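Local atomic coordinates of alcohol dehydrogenase (Aeropyrum pernix, PDB entry 1H2B), a protein that binds zinc and the coenzyme NAD and probably catalyses the reversible, NAD-dependent oxidation of alcohols to aldehydes or ketones. Residues S147-P152 against E314-V319; M163-D168 against V327-D332; L205-T210 against G231-V236. All coordinates share one frame; numbering follows the deposited sequence. Where two conformers were deposited one is given.

Interaction 1: S147-P152 against E314-V319; sequences SVIKLP and ELHELV
L315 O accepts the amide of V319 at 2.9 Å, the regular bond of one helical turn. This spacing brings L315 and V319 to the helix face met by I149 and L151. I149 makes the largest share of the contact. Its CG1 lies anti to the carbonyl carbon (chi1 -72°) and the chain then runs extended (chi2 176°). This carries CD1 to the helix surface. It meets L315 CD2 at 3.6 Å, with L315 CG equally near. It also lies 3.7 Å from the backbone nitrogen H316 N, a plain van der Waals contact. The other branch, I149 CG2, approaches the imidazole of H316 obliquely. One turn on, L151 CD2 touches V319 CG1 at 3.7 Å. Both the isoleucine–leucine and the leucine–valine pair are purely aliphatic.

Strand 148-150 runs antiparallel to strand 100-103, and I102 of that strand packs on both I149 and V319. Helix 312-323 packs against this strand pair of the catalytic domain. L315 also packs on I171 of helix 166-181. H316 packs on L113 of a neighbouring subunit.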
loop_
_atom_site.group_PDB
_atom_site.type_symbol
_atom_site.label_atom_id
_atom_site.label_comp_id
_atom_site.label_asym_id
_atom_site.label_seq_id
_atom_site.Cartn_x
_atom_site.Cartn_y
_atom_site.Cartn_z
ATOM N N SER B 147 20.465 -18.532 -6.381
ATOM C CA SER B 147 19.927 -18.910 -5.068
ATOM C C SER B 147 20.915 -18.601 -3.965
ATOM O O SER B 147 20.633 -18.785 -2.793
ATOM C CB SER B 147 19.632 -20.439 -5.044
ATOM O OG SER B 147 18.806 -20.809 -6.125
ATOM N N VAL B 148 22.137 -18.195 -4.343
ATOM C CA VAL B 148 23.187 -18.029 -3.357
ATOM C C VAL B 148 23.242 -16.632 -2.736
ATOM O O VAL B 148 23.198 -15.622 -3.454
ATOM C CB VAL B 148 24.571 -18.308 -4.015
ATOM C CG1 VAL B 148 25.738 -18.034 -3.053
ATOM C CG2 VAL B 148 24.631 -19.747 -4.436
ATOM N N ILE B 149 23.383 -16.600 -1.418
ATOM C CA ILE B 149 23.737 -15.365 -0.708
ATOM C C ILE B 149 25.038 -15.624 0.021
ATOM O O ILE B 149 25.140 -16.538 0.840
ATOM C CB ILE B 149 22.631 -14.942 0.260
ATOM C CG1 ILE B 149 21.458 -14.438 -0.558
ATOM C CG2 ILE B 149 23.178 -13.822 1.201
ATOM C CD1 ILE B 149 20.288 -14.103 0.325
ATOM N N LYS B 150 26.044 -14.804 -0.296
ATOM C CA LYS B 150 27.336 -14.901 0.359
ATOM C C LYS B 150 27.303 -14.332 1.769
ATOM O O LYS B 150 26.731 -13.261 2.019
ATOM C CB LYS B 150 28.368 -14.119 -0.468
ATOM C CG LYS B 150 28.778 -14.827 -1.666
ATOM C CD LYS B 150 29.777 -14.000 -2.484
ATOM C CE LYS B 150 31.128 -13.959 -1.836
ATOM N NZ LYS B 150 32.011 -13.063 -2.677
ATOM N N LEU B 151 27.902 -15.077 2.703
ATOM C CA LEU B 151 28.019 -14.664 4.073
ATOM C C LEU B 151 29.418 -14.121 4.293
ATOM O O LEU B 151 30.313 -14.283 3.434
ATOM C CB LEU B 151 27.743 -15.865 4.972
ATOM C CG LEU B 151 26.284 -16.302 4.804
ATOM C CD1 LEU B 151 26.072 -17.600 5.445
ATOM C CD2 LEU B 151 25.388 -15.250 5.445
ATOM N N PRO B 152 29.620 -13.423 5.403
ATOM C CA PRO B 152 30.961 -12.864 5.657
ATOM C C PRO B 152 31.998 -13.976 5.651
ATOM O O PRO B 152 31.785 -15.045 6.228
ATOM C CB PRO B 152 30.810 -12.246 7.044
ATOM C CG PRO B 152 29.342 -11.856 7.092
ATOM C CD PRO B 152 28.668 -13.070 6.466
ATOM N N GLU B 314 13.898 -10.781 0.391
ATOM C CA GLU B 314 13.485 -11.071 1.775
ATOM C C GLU B 314 14.534 -11.931 2.503
ATOM O O GLU B 314 14.826 -11.681 3.669
ATOM C CB GLU B 314 12.123 -11.776 1.771
ATOM C CG GLU B 314 11.036 -10.753 1.447
ATOM C CD GLU B 314 9.675 -11.354 1.096
ATOM O OE1 GLU B 314 9.594 -12.538 0.696
ATOM O OE2 GLU B 314 8.685 -10.592 1.219
ATOM N N LEU B 315 15.135 -12.921 1.821
ATOM C CA LEU B 315 16.187 -13.712 2.481
ATOM C C LEU B 315 17.378 -12.790 2.796
ATOM O O LEU B 315 17.951 -12.882 3.890
ATOM C CB LEU B 315 16.660 -14.885 1.596
ATOM C CG LEU B 315 17.703 -15.778 2.275
ATOM C CD1 LEU B 315 17.303 -16.370 3.630
ATOM C CD2 LEU B 315 18.062 -16.831 1.207
ATOM N N HIS B 316 17.700 -11.898 1.865
ATOM C CA HIS B 316 18.796 -10.971 2.123
ATOM C C HIS B 316 18.521 -10.085 3.328
ATOM O O HIS B 316 19.402 -9.891 4.168
ATOM C CB HIS B 316 19.006 -10.104 0.876
ATOM C CG HIS B 316 20.263 -9.315 0.933
ATOM N ND1 HIS B 316 21.479 -9.821 0.526
ATOM C CD2 HIS B 316 20.504 -8.085 1.425
ATOM C CE1 HIS B 316 22.416 -8.912 0.742
ATOM N NE2 HIS B 316 21.847 -7.851 1.289
ATOM N N GLU B 317 17.307 -9.515 3.416
ATOM C CA GLU B 317 16.943 -8.725 4.589
ATOM C C GLU B 317 17.022 -9.512 5.892
ATOM O O GLU B 317 17.471 -9.024 6.916
ATOM C CB GLU B 317 15.518 -8.193 4.429
ATOM C CG GLU B 317 15.465 -7.167 3.282
ATOM C CD GLU B 317 14.078 -6.718 2.898
ATOM O OE1 GLU B 317 13.092 -7.102 3.551
ATOM O OE2 GLU B 317 13.966 -5.954 1.923
ATOM N N LEU B 318 16.536 -10.757 5.870
ATOM C CA LEU B 318 16.570 -11.561 7.060
ATOM C C LEU B 318 18.004 -11.900 7.489
ATOM O O LEU B 318 18.307 -11.853 8.672
ATOM C CB LEU B 318 15.695 -12.834 6.836
ATOM C CG LEU B 318 15.789 -13.819 7.988
ATOM C CD1 LEU B 318 15.158 -13.349 9.316
ATOM C CD2 LEU B 318 15.143 -15.116 7.504
ATOM N N VAL B 319 18.872 -12.244 6.521
ATOM C CA VAL B 319 20.257 -12.484 6.810
ATOM C C VAL B 319 20.867 -11.224 7.467
ATOM O O VAL B 319 21.622 -11.360 8.413
ATOM C CB VAL B 319 21.001 -12.877 5.563
ATOM C CG1 VAL B 319 22.552 -12.853 5.810
ATOM C CG2 VAL B 319 20.588 -14.276 5.155
#

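Interaction 2: M163-D168 against V327-D332; sequences MAPLAD and VRVEVD. With ZN (zinc ion), chain J; OCA (octanoic acid (caprylic acid)), chain H.
V329 sets its two methyl groups against two successive residues, P165 and L166. These three residues have the most surface buried here. V329 CG1 lies anti to the backbone N (chi1 -169°) and meets the proline ring, 3.6 Å from P165 CB. V329 CG2 turns to the leucine and lies 3.8 Å from L166 CD2. The side chains of L166 and V329 lie alongside, running opposite ways, whereas P165 and V329 meet at a slant. With an alanine here both branches are lost, and P165 CB and L166 CD2 would probably face a gap where the valine methyls had been.

P165 has a second, looser neighbour. Its CG lies 4.1 Å from V331 CG1, and these two side chains are set nearly perpendicular. V327, V329 and V331 all start toward the turn, and R328 and E330 start away from it. R328 NH2 and E330 OE1 form a salt bridge on that other side.

P165 and L166 sit in a type I beta turn from M163 to L166, where L166 N bonds to M163 O. The turn leads into helix 166-181. Two residues on, D168 binds the zinc ion through OD1 at 2.0 Å. C54 and H79 complete the protein ligands, and octanoic acid O1 binds the metal at 1.9 Å. V329 also packs on H200 and I201 of helix 197-209, in the coenzyme-binding domain.

The chemistry is thus divided. The touching groups are all aliphatic, so close fit and the hydrophobic effect probably hold the turn against 327-332. The backbones of E330 and D332 bond instead to R354. Metal coordination lies further along, at D168, and 327-332 supplies no ligand to that zinc.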
loop_
_atom_site.group_PDB
_atom_site.type_symbol
_atom_site.label_atom_id
_atom_site.label_comp_id
_atom_site.label_asym_id
_atom_site.label_seq_id
_atom_site.Cartn_x
_atom_site.Cartn_y
_atom_site.Cartn_z
ATOM N N MET B 163 22.870 -20.461 11.350
ATOM C CA MET B 163 22.090 -19.696 10.395
ATOM C C MET B 163 21.286 -20.579 9.448
ATOM O O MET B 163 20.495 -20.042 8.668
ATOM C CB MET B 163 23.021 -18.804 9.576
ATOM C CG MET B 163 23.627 -17.661 10.459
ATOM S SD MET B 163 24.639 -16.508 9.450
ATOM C CE MET B 163 23.364 -15.464 8.674
ATOM N N ALA B 164 21.510 -21.889 9.452
ATOM C CA ALA B 164 20.877 -22.734 8.453
ATOM C C ALA B 164 19.354 -22.525 8.384
ATOM O O ALA B 164 18.795 -22.393 7.285
ATOM C CB ALA B 164 21.165 -24.248 8.673
ATOM N N PRO B 165 18.673 -22.517 9.541
ATOM C CA PRO B 165 17.208 -22.399 9.469
ATOM C C PRO B 165 16.715 -21.112 8.870
ATOM O O PRO B 165 15.532 -21.118 8.488
ATOM C CB PRO B 165 16.778 -22.546 10.936
ATOM C CG PRO B 165 17.859 -23.465 11.468
ATOM C CD PRO B 165 19.108 -22.767 10.938
ATOM N N LEU B 166 17.544 -20.079 8.749
ATOM C CA LEU B 166 17.066 -18.837 8.106
ATOM C C LEU B 166 16.660 -19.098 6.641
ATOM O O LEU B 166 15.826 -18.363 6.073
ATOM C CB LEU B 166 18.165 -17.718 8.146
ATOM C CG LEU B 166 18.618 -17.411 9.572
ATOM C CD1 LEU B 166 19.730 -16.395 9.417
ATOM C CD2 LEU B 166 17.473 -16.764 10.412
ATOM N N ALA B 167 17.228 -20.153 6.024
ATOM C CA ALA B 167 17.019 -20.433 4.602
ATOM C C ALA B 167 15.616 -20.921 4.258
ATOM O O ALA B 167 15.199 -20.831 3.115
ATOM C CB ALA B 167 18.025 -21.489 4.122
ATOM N N ASP B 168 14.859 -21.368 5.265
ATOM C CA ASP B 168 13.495 -21.804 4.979
ATOM C C ASP B 168 12.561 -21.420 6.143
ATOM O O ASP B 168 11.622 -20.642 5.973
ATOM C CB ASP B 168 13.474 -23.307 4.775
ATOM C CG ASP B 168 12.141 -23.806 4.352
ATOM O OD1 ASP B 168 11.575 -24.610 5.149
ATOM O OD2 ASP B 168 11.585 -23.457 3.287
ATOM N N VAL B 327 17.983 -11.418 15.394
ATOM C CA VAL B 327 17.254 -12.658 15.361
ATOM C C VAL B 327 18.284 -13.772 15.503
ATOM O O VAL B 327 19.379 -13.721 14.923
ATOM C CB VAL B 327 16.377 -12.794 14.066
ATOM C CG1 VAL B 327 17.236 -12.901 12.828
ATOM C CG2 VAL B 327 15.473 -14.029 14.136
ATOM N N ARG B 328 17.943 -14.773 16.295
ATOM C CA ARG B 328 18.808 -15.923 16.485
ATOM C C ARG B 328 17.981 -17.190 16.618
ATOM O O ARG B 328 17.019 -17.233 17.363
ATOM C CB ARG B 328 19.673 -15.748 17.728
ATOM C CG ARG B 328 20.678 -16.894 17.868
ATOM C CD ARG B 328 21.505 -16.864 19.167
ATOM N NE ARG B 328 20.882 -17.672 20.222
ATOM C CZ ARG B 328 20.736 -19.001 20.194
ATOM N NH1 ARG B 328 21.178 -19.720 19.159
ATOM N NH2 ARG B 328 20.141 -19.614 21.213
ATOM N N VAL B 329 18.374 -18.221 15.887
ATOM C CA VAL B 329 17.608 -19.454 15.850
ATOM C C VAL B 329 18.070 -20.345 16.983
ATOM O O VAL B 329 19.262 -20.447 17.252
ATOM C CB VAL B 329 17.751 -20.193 14.483
ATOM C CG1 VAL B 329 16.747 -21.316 14.362
ATOM C CG2 VAL B 329 17.510 -19.205 13.314
ATOM N N GLU B 330 17.105 -20.937 17.664
ATOM C CA GLU B 330 17.326 -21.990 18.637
ATOM C C GLU B 330 17.558 -23.308 17.888
ATOM O O GLU B 330 16.648 -23.844 17.240
ATOM C CB GLU B 330 16.114 -22.044 19.589
ATOM C CG GLU B 330 16.197 -23.148 20.631
ATOM C CD GLU B 330 17.261 -22.897 21.685
ATOM O OE1 GLU B 330 17.447 -21.716 22.094
ATOM O OE2 GLU B 330 17.918 -23.888 22.084
ATOM N N VAL B 331 18.799 -23.803 17.949
ATOM C CA VAL B 331 19.159 -24.967 17.152
ATOM C C VAL B 331 19.522 -26.185 17.989
ATOM O O VAL B 331 20.153 -26.078 19.032
ATOM C CB VAL B 331 20.261 -24.652 16.072
ATOM C CG1 VAL B 331 19.771 -23.558 15.111
ATOM C CG2 VAL B 331 21.553 -24.218 16.718
ATOM N N ASP B 332 19.106 -27.328 17.481
ATOM C CA ASP B 332 19.387 -28.644 18.011
ATOM C C ASP B 332 20.243 -29.394 16.952
ATOM O O ASP B 332 19.733 -29.900 15.952
ATOM C CB ASP B 332 18.030 -29.294 18.278
ATOM C CG ASP B 332 18.133 -30.688 18.825
ATOM O OD1 ASP B 332 19.103 -30.967 19.549
ATOM O OD2 ASP B 332 17.304 -31.578 18.530
HETATM ZN ZN ZN J . 10.460 -26.323 4.981
HETATM C C1 OCA H . 8.747 -25.595 2.725
HETATM C C2 OCA H . 7.452 -25.787 1.922
HETATM C C3 OCA H . 7.577 -25.158 0.523
HETATM C C4 OCA H . 6.525 -25.610 -0.477
HETATM C C5 OCA H . 6.873 -25.056 -1.858
HETATM C C6 OCA H . 5.737 -25.285 -2.852
HETATM C C7 OCA H . 5.986 -24.658 -4.219
HETATM C C8 OCA H . 4.802 -24.951 -5.124
HETATM O O1 OCA H . 8.905 -26.196 3.824
HETATM O O2 OCA H . 9.633 -24.819 2.312
#

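Interaction 3: L205-T210 against G231-V236; sequences LLKVMT and GADHVV
K207 lays its aliphatic chain against the backbone of G231. K207 CD comes to 3.4 Å from G231 O, with CG and CE also close to that oxygen. This is the tight part of the contact. G231 ends helix 221-229 with a Schellman motif, at a positive phi of 112°. A CB here would probably be jammed against the carbonyl O of the residue before and crowd K207 CG. Glycine therefore suits both the helix end and the lysine beside it.

The polar end is looser. K207 is bent at both chi2 (-61°) and chi3 (-62°), and this curl brings the ammonium group round G231 O to the carboxylate of D233. K207 NZ and D233 OD1 form a salt bridge of 3.4 Å, and the direct hydrogen bond is weak. Water adds a bridge. Water 2 accepts from K207 NZ at 2.7 Å and donates to G231 O at 2.7 Å. It also donates to D233 OD2 at 2.9 Å. Water 1 lies between K207 NZ and D233 OD1, but it sits too close to NZ for this second bridge to be certain. The firmer partner of D233 OD1 is the backbone amide of V214, on the neighbouring strand 213-218, which helps to hold the carboxylate.

The helix that carries K207 ends close by. L206 O takes both T210 N and T210 OG1, from opposite faces of its plane, and the hydroxyl lies 2.8 Å away.

The contact joins helix 197-209 to the loop before strand 234-237, which is outermost within this chain in the Rossmann-type parallel sheet. Strand 213-218 lies next to it, and its V214 touches K207. K326 of a neighbouring subunit also packs on K207, and M209 and T210 rest on helix 166-181.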
loop_
_atom_site.group_PDB
_atom_site.type_symbol
_atom_site.label_atom_id
_atom_site.label_comp_id
_atom_site.label_asym_id
_atom_site.label_seq_id
_atom_site.Cartn_x
_atom_site.Cartn_y
_atom_site.Cartn_z
ATOM N N LEU B 205 10.738 -11.985 15.288
ATOM C CA LEU B 205 10.516 -11.023 14.237
ATOM C C LEU B 205 9.344 -10.087 14.501
ATOM O O LEU B 205 9.422 -8.943 14.121
ATOM C CB LEU B 205 10.321 -11.757 12.896
ATOM C CG LEU B 205 11.555 -12.504 12.407
ATOM C CD1 LEU B 205 11.202 -13.289 11.139
ATOM C CD2 LEU B 205 12.658 -11.516 12.063
ATOM N N LEU B 206 8.276 -10.587 15.119
ATOM C CA LEU B 206 7.132 -9.738 15.470
ATOM C C LEU B 206 7.606 -8.631 16.435
ATOM O O LEU B 206 7.155 -7.489 16.333
ATOM C CB LEU B 206 5.979 -10.543 16.039
ATOM C CG LEU B 206 5.203 -11.444 15.035
ATOM C CD1 LEU B 206 4.390 -12.511 15.761
ATOM C CD2 LEU B 206 4.310 -10.476 14.183
ATOM N N LYS B 207 8.539 -8.957 17.326
ATOM C CA LYS B 207 9.050 -7.904 18.223
ATOM C C LYS B 207 9.965 -6.862 17.574
ATOM O O LYS B 207 10.026 -5.707 18.032
ATOM C CB LYS B 207 9.778 -8.554 19.413
ATOM C CG LYS B 207 8.887 -9.407 20.313
ATOM C CD LYS B 207 7.749 -8.627 20.974
ATOM C CE LYS B 207 8.287 -7.533 21.886
ATOM N NZ LYS B 207 7.209 -6.977 22.743
ATOM N N VAL B 208 10.731 -7.288 16.578
ATOM C CA VAL B 208 11.664 -6.472 15.845
ATOM C C VAL B 208 10.931 -5.621 14.810
ATOM O O VAL B 208 11.315 -4.452 14.564
ATOM C CB VAL B 208 12.702 -7.404 15.083
ATOM C CG1 VAL B 208 13.507 -6.604 14.076
ATOM C CG2 VAL B 208 13.583 -8.101 16.088
ATOM N N MET B 209 9.887 -6.208 14.193
ATOM C CA MET B 209 9.319 -5.643 12.982
ATOM C C MET B 209 7.976 -4.923 13.186
ATOM O O MET B 209 7.498 -4.219 12.280
ATOM C CB MET B 209 9.182 -6.696 11.905
ATOM C CG MET B 209 10.519 -7.006 11.312
ATOM S SD MET B 209 10.349 -8.506 10.497
ATOM C CE MET B 209 9.382 -7.932 9.106
ATOM N N THR B 210 7.373 -5.100 14.359
ATOM C CA THR B 210 6.107 -4.440 14.670
ATOM C C THR B 210 6.098 -3.955 16.098
ATOM O O THR B 210 6.889 -4.429 16.916
ATOM C CB THR B 210 4.914 -5.400 14.510
ATOM O OG1 THR B 210 4.725 -6.214 15.673
ATOM C CG2 THR B 210 5.087 -6.414 13.329
ATOM N N GLY B 231 10.446 -13.006 23.965
ATOM C CA GLY B 231 9.802 -11.712 24.040
ATOM C C GLY B 231 8.292 -11.684 23.916
ATOM O O GLY B 231 7.729 -10.591 23.809
ATOM N N ALA B 232 7.627 -12.840 23.884
ATOM C CA ALA B 232 6.170 -12.810 23.815
ATOM C C ALA B 232 5.628 -12.074 25.033
ATOM O O ALA B 232 6.126 -12.277 26.167
ATOM C CB ALA B 232 5.552 -14.245 23.769
ATOM N N ASP B 233 4.597 -11.260 24.824
ATOM C CA ASP B 233 3.981 -10.518 25.908
ATOM C C ASP B 233 3.107 -11.414 26.773
ATOM O O ASP B 233 2.959 -11.190 27.987
ATOM C CB ASP B 233 3.199 -9.336 25.344
ATOM C CG ASP B 233 4.108 -8.375 24.658
ATOM O OD1 ASP B 233 4.154 -8.299 23.409
ATOM O OD2 ASP B 233 4.931 -7.702 25.340
ATOM N N HIS B 234 2.507 -12.419 26.137
ATOM C CA HIS B 234 1.617 -13.342 26.810
ATOM C C HIS B 234 1.808 -14.672 26.118
ATOM O O HIS B 234 2.078 -14.725 24.903
ATOM C CB HIS B 234 0.134 -12.945 26.683
ATOM C CG HIS B 234 -0.199 -11.645 27.317
ATOM N ND1 HIS B 234 -0.392 -11.501 28.675
ATOM C CD2 HIS B 234 -0.353 -10.410 26.779
ATOM C CE1 HIS B 234 -0.632 -10.234 28.952
ATOM N NE2 HIS B 234 -0.624 -9.553 27.817
ATOM N N VAL B 235 1.710 -15.754 26.890
ATOM C CA VAL B 235 1.673 -17.074 26.252
ATOM C C VAL B 235 0.427 -17.801 26.659
ATOM O O VAL B 235 -0.103 -17.595 27.769
ATOM C CB VAL B 235 2.936 -17.922 26.546
ATOM C CG1 VAL B 235 4.171 -17.175 26.072
ATOM C CG2 VAL B 235 3.046 -18.286 28.051
ATOM N N VAL B 236 -0.012 -18.706 25.784
ATOM C CA VAL B 236 -1.262 -19.416 25.992
ATOM C C VAL B 236 -1.067 -20.888 25.642
ATOM O O VAL B 236 -0.552 -21.239 24.566
ATOM C CB VAL B 236 -2.367 -18.814 25.090
ATOM C CG1 VAL B 236 -3.579 -19.797 24.941
ATOM C CG2 VAL B 236 -2.772 -17.460 25.567
HETATM O O HOH W 1 4.956 -5.908 22.523
HETATM O O HOH W 2 7.767 -8.200 25.063
#

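How the interactions relate
Interactions 1 and 2 are buried and apolar; interaction 3 is a surface contact built on charge and water. The first two share a core: L151 CD2 lies 3.8 Å from M163 CE, and L315 and L318 pack on L166 O. Helix 312-323 of interaction 1 is followed in the chain by strand 331-335 of interaction 2, and both contacts reach the same mixed sheet. Interaction 2 alone includes a zinc ligand. Interaction 3 belongs to the coenzyme-binding domain, about 24 Å from interaction 1 between centres. Even so, L318 CD1 touches L205 CD2 at 4.1 Å, so helix 312-323 also meets helix 197-209.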